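Local coordinates for phosphoglycerate dehydrogenase (Lactobacillus plantarum, PDB 3EVT) that catalyses, as a phosphoglycerate dehydrogenase, the NAD-dependent oxidation of 3-phosphoglycerate to 3-phosphohydroxypyruvate, the entry step of serine biosynthesis, at the interface of chains A and B. Coordinates in Å, arbitrary orientation; residue numbers count along the deposited sequence, not the author numbering. Chains: chain A/B, Phosphoglycerate dehydrogenase.

The interface of chains A and B. Residues chain A 101, 104-105, 250, 272, 274; chain B 111, 113.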
ATOM      1  N   SER A 101       2.701   9.133   2.754  1.00 39.70           N
ATOM      2  CA  SER A 101       2.717  10.336   1.885  1.00 38.23           C
ATOM      3  C   SER A 101       3.305  10.111   0.520  1.00 38.41           C
ATOM      4  O   SER A 101       2.785  10.624  -0.471  1.00 37.49           O
ATOM      5  CB  SER A 101       3.494  11.464   2.537  1.00 38.17           C
ATOM      6  OG  SER A 101       2.795  11.876   3.712  1.00 39.97           O
ATOM      7  N   ALA A 104       0.894   8.080  -1.473  1.00 37.78           N
ATOM      8  CA  ALA A 104      -0.251   8.923  -1.746  1.00 37.75           C
ATOM      9  C   ALA A 104       0.009   9.775  -2.963  1.00 38.29           C
ATOM     10  O   ALA A 104      -0.875   9.951  -3.825  1.00 39.28           O
ATOM     11  CB  ALA A 104      -0.554   9.818  -0.511  1.00 37.41           C
ATOM     12  N   ALA A 105       1.220  10.319  -3.050  1.00 37.60           N
ATOM     13  CA  ALA A 105       1.565  11.137  -4.177  1.00 37.67           C
ATOM     14  C   ALA A 105       1.513  10.289  -5.458  1.00 38.06           C
ATOM     15  O   ALA A 105       0.992  10.730  -6.481  1.00 39.48           O
ATOM     16  CB  ALA A 105       2.963  11.750  -3.959  1.00 37.14           C
ATOM     17  N   ALA A 250       6.115  15.868  -7.072  1.00 41.77           N
ATOM     18  CA  ALA A 250       5.425  16.184  -5.821  1.00 42.25           C
ATOM     19  C   ALA A 250       6.492  16.654  -4.883  1.00 41.79           C
ATOM     20  O   ALA A 250       7.424  15.921  -4.568  1.00 41.87           O
ATOM     21  CB  ALA A 250       4.688  14.965  -5.250  1.00 40.36           C
ATOM     22  N   LEU A 272       2.797  18.918  -7.480  1.00 41.05           N
ATOM     23  CA  LEU A 272       1.883  18.934  -6.334  1.00 42.18           C
ATOM     24  C   LEU A 272       2.658  19.422  -5.159  1.00 41.80           C
ATOM     25  O   LEU A 272       3.513  18.711  -4.686  1.00 43.69           O
ATOM     26  CB  LEU A 272       1.372  17.522  -5.989  1.00 41.86           C
ATOM     27  CG  LEU A 272       0.864  16.584  -7.101  1.00 45.21           C
ATOM     28  CD1 LEU A 272       0.366  15.188  -6.599  1.00 40.91           C
ATOM     29  CD2 LEU A 272      -0.180  17.272  -7.909  1.00 45.31           C
ATOM     30  N   THR A 274       3.072  20.213  -1.348  1.00 40.98           N
ATOM     31  CA  THR A 274       2.478  20.070  -0.053  1.00 40.53           C
ATOM     32  C   THR A 274       3.426  20.779   0.887  1.00 41.05           C
ATOM     33  O   THR A 274       4.625  20.698   0.716  1.00 40.18           O
ATOM     34  CB  THR A 274       2.275  18.575   0.388  1.00 40.31           C
ATOM     35  OG1 THR A 274       3.543  17.897   0.356  1.00 39.45           O
ATOM     36  CG2 THR A 274       1.302  17.884  -0.558  1.00 39.63           C
TER
ATOM     37  N   ARG B 111      -3.436  11.767   3.708  1.00 41.07           N
ATOM     38  CA  ARG B 111      -2.070  12.357   3.645  1.00 40.22           C
ATOM     39  C   ARG B 111      -2.076  13.789   3.143  1.00 40.22           C
ATOM     40  O   ARG B 111      -1.016  14.437   3.056  1.00 39.91           O
ATOM     41  CB  ARG B 111      -1.073  11.470   2.877  1.00 40.07           C
ATOM     42  CG  ARG B 111      -1.051  10.002   3.385  1.00 38.98           C
ATOM     43  CD  ARG B 111      -0.760   9.941   4.908  1.00 34.12           C
ATOM     44  NE  ARG B 111       0.481  10.585   5.255  1.00 36.91           N
ATOM     45  CZ  ARG B 111       0.699  11.172   6.434  1.00 42.27           C
ATOM     46  NH1 ARG B 111      -0.263  11.208   7.360  1.00 38.25           N
ATOM     47  NH2 ARG B 111       1.878  11.726   6.687  1.00 42.05           N
ATOM     48  N   TYR B 113      -3.171  15.343   0.246  1.00 39.09           N
ATOM     49  CA  TYR B 113      -2.989  15.743  -1.145  1.00 38.41           C
ATOM     50  C   TYR B 113      -4.186  16.480  -1.650  1.00 39.05           C
ATOM     51  O   TYR B 113      -4.034  17.503  -2.289  1.00 40.96           O
ATOM     52  CB  TYR B 113      -2.541  14.546  -2.037  1.00 38.53           C
ATOM     53  CG  TYR B 113      -1.019  14.413  -1.948  1.00 39.11           C
ATOM     54  CD1 TYR B 113      -0.426  13.648  -0.950  1.00 38.11           C
ATOM     55  CD2 TYR B 113      -0.195  15.162  -2.787  1.00 39.80           C
ATOM     56  CE1 TYR B 113       0.892  13.610  -0.820  1.00 41.06           C
ATOM     57  CE2 TYR B 113       1.124  15.122  -2.673  1.00 41.50           C
ATOM     58  CZ  TYR B 113       1.678  14.366  -1.676  1.00 43.24           C
ATOM     59  OH  TYR B 113       3.047  14.342  -1.558  1.00 42.45           O
TER
HETATM   60  O   HOH W   1       1.678  14.115   3.133  1.00 39.64           O
HETATM   61  O   HOH W   2       4.063  16.927  -2.299  1.00 39.86           O
HETATM   62  O   HOH W   3       3.389  15.206   1.255  1.00 40.91           O
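Bends at chi2 (-55°) and chi3 fold B:Arg111 back so that its guanidinium meets the hydroxyl of A:Ser101, which chi1 (-66°) turns away from its own carbonyl carbon. The two-fold interface belongs to a D-isomer-specific 2-hydroxyacid dehydrogenase, a family that commonly forms dimers, and the patch recurs with the chains exchanged. NE and NH2 of B:Arg111 both donate to A:Ser101 OG, each at 3.1 Å, with the oxygen tilted 18° out of the guanidinium plane. The arginine CB meanwhile packs on A:Ala104 CB at 3.8 Å. An alanine in place of B:Arg111 would probably leave A:Ser101 OG without both guanidinium donors and lose the contact of CG with A:Ala104 CB.

B:Tyr113, at the start of helix 113-120, inserts its ring between helix 93-110 of chain A and the strand 271-273 with the A:Thr274 loop that follows. A:Thr274 CG2 lies over one face, nearer CE2 (3.5 Å) than the ring centre; the opposite face is turned to A:Ala105, whose CB comes within 3.7 Å of CZ. The side chain of A:Leu272 runs at about a right angle to that of the tyrosine, its CD1 reaching the CD2 rim at 3.9 Å. The phenol OH reaches a water chain: water 2 joins it to A:Leu272 O and A:Thr274 OG1, and water 3 joins it to A:Thr274 OG1 as well. Water 1 continues the chain from water 3 to A:Ser101 OG, 2.6 Å away, and to the backbone O of B:Arg111.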